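Local coordinates for protein CalS13 (Micromonospora echinospora, PDB 4ZAS) that probably transfers an amino group to a nucleotide-linked keto sugar with the help of pyridoxal 5'-phosphate, at residues 169-174 with 200-205; 325-330 with 379-384. All blocks are in the same frame, centred on the assembly; numbering follows the deposited sequence.

Interaction 1: 169-174 with 200-205; sequences DLNRLR and ATYRGA
Tyr202 OH accepts a hydrogen bond from the backbone N of Asn171, with 3.1 Å between the two atoms and an angle of 165° at the hydrogen, a nearly straight bond. The motif is the N-terminal turn of helix 170-180 met by a tyrosine from the type I' beta turn Tyr202-Ala205, the tight reversal of a small hairpin. Asp169 is the N-cap: its OD1 takes the N-H of Arg172 at 2.8 Å, the donor lying nearly along the C-O axis. Phenol and carboxylate thus meet neighbouring N-H groups of one helix start, and Asp169 OD1 comes within 3.3 Å of Tyr202 OH, ring and carboxylate planes standing 69° apart. With CG anti to the backbone N (chi1 174°), the Tyr202 ring is directed at the helix start. Next to the hydroxyl end of the ring, Leu170 CB lies 3.7 Å from Tyr202 CE2, while Asn171 OD1 lies at the ring's edge, near its plane. A phenylalanine in place of Tyr202 would probably keep the Leu170 contact but leave the N-H of Asn171 without this acceptor. His210 also meets the Tyr202 ring edge-to-face, and Arg203 turns its guanidinium to a salt bridge with Asp320. Arg203 nevertheless touches the helix through its aliphatic part, CD lying 3.6 Å from Asn171 ND2, and its CG sits 3.3 Å above one face of the Tyr202 ring, toward the rim.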
loop_
_atom_site.group_PDB
_atom_site.type_symbol
_atom_site.label_atom_id
_atom_site.label_comp_id
_atom_site.label_asym_id
_atom_site.label_seq_id
_atom_site.Cartn_x
_atom_site.Cartn_y
_atom_site.Cartn_z
ATOM N N ASP A 169 8.102 -3.855 -28.217
ATOM C CA ASP A 169 8.555 -2.939 -29.261
ATOM C C ASP A 169 7.886 -1.589 -29.068
ATOM O O ASP A 169 6.802 -1.365 -29.588
ATOM C CB ASP A 169 8.225 -3.462 -30.655
ATOM C CG ASP A 169 8.934 -2.683 -31.739
ATOM O OD1 ASP A 169 8.604 -1.496 -31.942
ATOM O OD2 ASP A 169 9.818 -3.266 -32.402
ATOM N N LEU A 170 8.527 -0.683 -28.343
ATOM C CA LEU A 170 7.849 0.547 -27.944
ATOM C C LEU A 170 7.634 1.477 -29.145
ATOM O O LEU A 170 6.628 2.179 -29.233
ATOM C CB LEU A 170 8.623 1.247 -26.807
ATOM C CG LEU A 170 8.683 0.495 -25.455
ATOM C CD1 LEU A 170 9.542 1.206 -24.395
ATOM C CD2 LEU A 170 7.306 0.177 -24.891
ATOM N N ASN A 171 8.555 1.437 -30.092
ATOM C CA ASN A 171 8.444 2.216 -31.320
ATOM C C ASN A 171 7.139 1.894 -32.057
ATOM O O ASN A 171 6.418 2.777 -32.525
ATOM C CB ASN A 171 9.622 1.892 -32.233
ATOM C CG ASN A 171 10.857 2.652 -31.871
ATOM O OD1 ASN A 171 10.919 3.283 -30.814
ATOM N ND2 ASN A 171 11.883 2.539 -32.706
ATOM N N ARG A 172 6.842 0.607 -32.145
ATOM C CA ARG A 172 5.634 0.152 -32.793
ATOM C C ARG A 172 4.416 0.546 -31.969
ATOM O O ARG A 172 3.425 1.020 -32.510
ATOM C CB ARG A 172 5.700 -1.371 -32.987
ATOM C CG ARG A 172 4.502 -1.990 -33.660
ATOM C CD ARG A 172 4.314 -1.435 -35.062
ATOM N NE ARG A 172 3.109 -1.999 -35.650
ATOM C CZ ARG A 172 2.457 -1.480 -36.681
ATOM N NH1 ARG A 172 2.891 -0.366 -37.272
ATOM N NH2 ARG A 172 1.361 -2.084 -37.116
ATOM N N LEU A 173 4.511 0.356 -30.654
ATOM C CA LEU A 173 3.427 0.683 -29.741
ATOM C C LEU A 173 3.025 2.132 -29.917
ATOM O O LEU A 173 1.836 2.448 -30.007
ATOM C CB LEU A 173 3.839 0.421 -28.293
ATOM C CG LEU A 173 2.869 0.916 -27.215
ATOM C CD1 LEU A 173 1.571 0.132 -27.259
ATOM C CD2 LEU A 173 3.520 0.819 -25.855
ATOM N N ARG A 174 4.031 2.999 -30.020
ATOM C CA ARG A 174 3.808 4.428 -30.186
ATOM C C ARG A 174 3.164 4.711 -31.531
ATOM O O ARG A 174 2.196 5.459 -31.605
ATOM C CB ARG A 174 5.125 5.204 -30.051
ATOM C CG ARG A 174 4.974 6.718 -30.111
ATOM C CD ARG A 174 6.160 7.460 -29.502
ATOM N NE ARG A 174 5.671 8.636 -28.806
ATOM C CZ ARG A 174 5.528 8.753 -27.496
ATOM N NH1 ARG A 174 5.919 7.785 -26.685
ATOM N NH2 ARG A 174 5.041 9.881 -26.995
ATOM N N ALA A 200 16.694 -3.735 -18.003
ATOM C CA ALA A 200 16.366 -3.969 -19.402
ATOM C C ALA A 200 16.617 -2.696 -20.191
ATOM O O ALA A 200 16.461 -1.586 -19.677
ATOM C CB ALA A 200 14.925 -4.436 -19.558
ATOM N N THR A 201 17.039 -2.870 -21.436
ATOM C CA THR A 201 17.378 -1.752 -22.293
ATOM C C THR A 201 16.636 -1.919 -23.622
ATOM O O THR A 201 16.415 -3.036 -24.068
ATOM C CB THR A 201 18.910 -1.652 -22.469
ATOM O OG1 THR A 201 19.335 -0.344 -22.082
ATOM C CG2 THR A 201 19.362 -1.938 -23.891
ATOM N N TYR A 202 16.177 -0.813 -24.204
ATOM C CA TYR A 202 15.490 -0.857 -25.489
ATOM C C TYR A 202 15.985 0.219 -26.450
ATOM O O TYR A 202 15.982 1.405 -26.144
ATOM C CB TYR A 202 13.979 -0.749 -25.302
ATOM C CG TYR A 202 13.232 -0.644 -26.612
ATOM C CD1 TYR A 202 13.105 -1.737 -27.455
ATOM C CD2 TYR A 202 12.649 0.548 -27.003
ATOM C CE1 TYR A 202 12.417 -1.636 -28.657
ATOM C CE2 TYR A 202 11.961 0.658 -28.197
ATOM C CZ TYR A 202 11.849 -0.428 -29.022
ATOM O OH TYR A 202 11.163 -0.296 -30.209
ATOM N N ARG A 203 16.425 -0.219 -27.620
ATOM C CA ARG A 203 17.006 0.672 -28.599
ATOM C C ARG A 203 18.157 1.468 -28.001
ATOM O O ARG A 203 18.387 2.607 -28.360
ATOM C CB ARG A 203 15.924 1.607 -29.131
ATOM C CG ARG A 203 14.868 0.883 -29.938
ATOM C CD ARG A 203 15.017 1.320 -31.334
ATOM N NE ARG A 203 15.196 0.235 -32.270
ATOM C CZ ARG A 203 15.566 0.429 -33.524
ATOM N NH1 ARG A 203 15.828 1.660 -33.943
ATOM N NH2 ARG A 203 15.704 -0.602 -34.337
ATOM N N GLY A 204 18.914 0.833 -27.121
ATOM C CA GLY A 204 20.109 1.447 -26.576
ATOM C C GLY A 204 19.898 2.265 -25.316
ATOM O O GLY A 204 20.857 2.694 -24.691
ATOM N N ALA A 205 18.643 2.501 -24.943
ATOM C CA ALA A 205 18.338 3.313 -23.753
ATOM C C ALA A 205 17.496 2.528 -22.762
ATOM O O ALA A 205 16.637 1.730 -23.154
ATOM C CB ALA A 205 17.630 4.606 -24.147
#

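Interaction 2: 325-330 with 379-384; sequences FWMYPL and VVHIPV
Tyr328 and Ile382 exchange two backbone hydrogen bonds, Ile382 N to Tyr328 O at 2.9 Å and Tyr328 N to Ile382 O at 3.2 Å, which identify an antiparallel hydrogen-bonded pair. Leu330 and Val380 form the next such pair, with Val380 N to Leu330 O at 3.0 Å and Leu330 N to Val380 O at 3.1 Å. Between them Pro329 faces His381 as a non-hydrogen-bonded pair, a place where the proline's missing N-H costs no bond to this strand. Past the ladder, a water links Trp326 O to Val384 N, accepting from the latter at 2.8 Å.

On the face of Tyr328 and Leu330, the Tyr328 and Ile382 side chains run side by side, Tyr328 CB lying 3.8 Å from Ile382 CG1. CG anti to the backbone N (chi1 -170°) carries the Tyr328 ring alongside Ile382, and Tyr328 CB meets Val384 CB at 3.6 Å. The far face carries His381, with Met327 CE over one face of its imidazole; the ring nitrogens bond to Ser350 O and Trp163 NE1.

Strand 328-332 is the middle of a three-strand antiparallel sheet, between 312-313 and 379-382. Helix 275-305 packs on Tyr328, Ile382 and Val384, helix 390-401 on Leu330 and Ile382, and helix 335-344 on Val380.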
loop_
_atom_site.group_PDB
_atom_site.type_symbol
_atom_site.label_atom_id
_atom_site.label_comp_id
_atom_site.label_asym_id
_atom_site.label_seq_id
_atom_site.Cartn_x
_atom_site.Cartn_y
_atom_site.Cartn_z
ATOM N N PHE A 325 15.988 -10.856 -18.600
ATOM C CA PHE A 325 15.898 -12.282 -18.296
ATOM C C PHE A 325 15.741 -12.576 -16.806
ATOM O O PHE A 325 16.564 -13.273 -16.220
ATOM C CB PHE A 325 17.128 -13.015 -18.838
ATOM C CG PHE A 325 17.192 -13.058 -20.343
ATOM C CD1 PHE A 325 16.377 -13.922 -21.051
ATOM C CD2 PHE A 325 18.074 -12.253 -21.039
ATOM C CE1 PHE A 325 16.433 -13.975 -22.422
ATOM C CE2 PHE A 325 18.133 -12.297 -22.411
ATOM C CZ PHE A 325 17.313 -13.162 -23.104
ATOM N N TRP A 326 14.686 -12.039 -16.200
ATOM C CA TRP A 326 14.392 -12.274 -14.786
ATOM C C TRP A 326 14.185 -13.761 -14.523
ATOM O O TRP A 326 14.573 -14.292 -13.471
ATOM C CB TRP A 326 13.151 -11.493 -14.356
ATOM C CG TRP A 326 12.888 -11.572 -12.892
ATOM C CD1 TRP A 326 13.773 -11.306 -11.884
ATOM C CD2 TRP A 326 11.657 -11.935 -12.261
ATOM N NE1 TRP A 326 13.162 -11.471 -10.667
ATOM C CE2 TRP A 326 11.862 -11.856 -10.870
ATOM C CE3 TRP A 326 10.400 -12.307 -12.733
ATOM C CZ2 TRP A 326 10.859 -12.148 -9.951
ATOM C CZ3 TRP A 326 9.397 -12.593 -11.810
ATOM C CH2 TRP A 326 9.636 -12.514 -10.443
ATOM N N MET A 327 13.490 -14.392 -15.468
ATOM C CA MET A 327 13.389 -15.837 -15.567
ATOM C C MET A 327 13.627 -16.180 -17.031
ATOM O O MET A 327 13.603 -15.300 -17.869
ATOM C CB MET A 327 12.022 -16.327 -15.080
ATOM C CG MET A 327 11.820 -16.138 -13.594
ATOM S SD MET A 327 10.189 -16.621 -12.993
ATOM C CE MET A 327 9.174 -15.424 -13.810
ATOM N N TYR A 328 13.887 -17.441 -17.349
ATOM C CA TYR A 328 14.075 -17.829 -18.744
ATOM C C TYR A 328 12.837 -18.589 -19.247
ATOM O O TYR A 328 12.458 -19.612 -18.664
ATOM C CB TYR A 328 15.335 -18.684 -18.907
ATOM C CG TYR A 328 15.720 -18.919 -20.347
ATOM C CD1 TYR A 328 15.180 -19.968 -21.064
ATOM C CD2 TYR A 328 16.604 -18.072 -20.991
ATOM C CE1 TYR A 328 15.517 -20.179 -22.379
ATOM C CE2 TYR A 328 16.944 -18.268 -22.309
ATOM C CZ TYR A 328 16.404 -19.324 -23.003
ATOM O OH TYR A 328 16.763 -19.527 -24.319
ATOM N N PRO A 329 12.197 -18.080 -20.315
ATOM C CA PRO A 329 10.983 -18.633 -20.924
ATOM C C PRO A 329 11.252 -19.755 -21.940
ATOM O O PRO A 329 12.244 -19.689 -22.673
ATOM C CB PRO A 329 10.378 -17.427 -21.638
ATOM C CG PRO A 329 11.545 -16.647 -22.047
ATOM C CD PRO A 329 12.589 -16.821 -20.967
ATOM N N LEU A 330 10.382 -20.769 -21.954
ATOM C CA LEU A 330 10.345 -21.786 -22.992
ATOM C C LEU A 330 8.885 -22.088 -23.331
ATOM O O LEU A 330 8.008 -21.917 -22.488
ATOM C CB LEU A 330 11.035 -23.075 -22.546
ATOM C CG LEU A 330 12.547 -23.068 -22.359
ATOM C CD1 LEU A 330 13.018 -24.464 -21.936
ATOM C CD2 LEU A 330 13.244 -22.583 -23.627
ATOM N N VAL A 379 3.731 -22.460 -22.060
ATOM C CA VAL A 379 4.720 -21.559 -21.452
ATOM C C VAL A 379 5.218 -22.092 -20.116
ATOM O O VAL A 379 4.457 -22.667 -19.331
ATOM C CB VAL A 379 4.165 -20.152 -21.266
ATOM C CG1 VAL A 379 3.006 -20.171 -20.278
ATOM C CG2 VAL A 379 5.249 -19.243 -20.784
ATOM N N VAL A 380 6.514 -21.950 -19.878
ATOM C CA VAL A 380 7.079 -22.446 -18.645
ATOM C C VAL A 380 8.336 -21.640 -18.365
ATOM O O VAL A 380 8.937 -21.106 -19.286
ATOM C CB VAL A 380 7.359 -23.957 -18.725
ATOM C CG1 VAL A 380 8.573 -24.253 -19.626
ATOM C CG2 VAL A 380 7.585 -24.494 -17.360
ATOM N N HIS A 381 8.725 -21.520 -17.100
ATOM C CA HIS A 381 9.897 -20.724 -16.762
ATOM C C HIS A 381 10.914 -21.533 -15.974
ATOM O O HIS A 381 10.553 -22.282 -15.062
ATOM C CB HIS A 381 9.478 -19.487 -15.972
ATOM C CG HIS A 381 8.521 -18.606 -16.714
ATOM N ND1 HIS A 381 7.161 -18.824 -16.717
ATOM C CD2 HIS A 381 8.730 -17.528 -17.507
ATOM C CE1 HIS A 381 6.570 -17.906 -17.464
ATOM N NE2 HIS A 381 7.500 -17.107 -17.956
ATOM N N ILE A 382 12.188 -21.348 -16.302
ATOM C CA ILE A 382 13.251 -22.126 -15.692
ATOM C C ILE A 382 14.254 -21.136 -15.088
ATOM O O ILE A 382 14.393 -20.012 -15.573
ATOM C CB ILE A 382 13.907 -23.076 -16.708
ATOM C CG1 ILE A 382 14.704 -22.277 -17.738
ATOM C CG2 ILE A 382 12.860 -23.947 -17.379
ATOM C CD1 ILE A 382 15.497 -23.122 -18.661
ATOM N N PRO A 383 14.957 -21.550 -14.023
ATOM C CA PRO A 383 15.908 -20.695 -13.312
ATOM C C PRO A 383 17.000 -20.194 -14.218
ATOM O O PRO A 383 17.554 -20.998 -14.955
ATOM C CB PRO A 383 16.488 -21.624 -12.248
ATOM C CG PRO A 383 15.463 -22.672 -12.064
ATOM C CD PRO A 383 14.876 -22.887 -13.419
ATOM N N VAL A 384 17.307 -18.901 -14.155
ATOM C CA VAL A 384 18.318 -18.299 -15.014
ATOM C C VAL A 384 19.118 -17.254 -14.239
ATOM O O VAL A 384 20.130 -16.758 -14.736
ATOM C CB VAL A 384 17.660 -17.675 -16.281
ATOM C CG1 VAL A 384 16.954 -16.382 -15.930
ATOM C CG2 VAL A 384 18.683 -17.473 -17.420
HETATM O O HOH W 1 15.591 -17.139 -12.718
#

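From the N terminus, the chain enters helix 170-180, runs through strand 189-193 of the seven-strand mixed sheet, and reaches the hairpin at 200-205, where interaction 1 closes a loop of 25 intervening residues. Interaction 2 opens much later and closes a second loop, 48 residues long, that contains helices 335-344 and 370-375. The two are in series, neither nested nor crossed. The centres of interactions 1 and 2 lie about 21 Å apart and their nearest atoms about 7 Å, without touching. Interaction 1 ties a helix beside the mixed sheet to the small sheet of 201-202 and 205-206; strand 321-322 completes that sheet and leads almost directly into 325-330, where interaction 2 joins two strands of the C-terminal sheet.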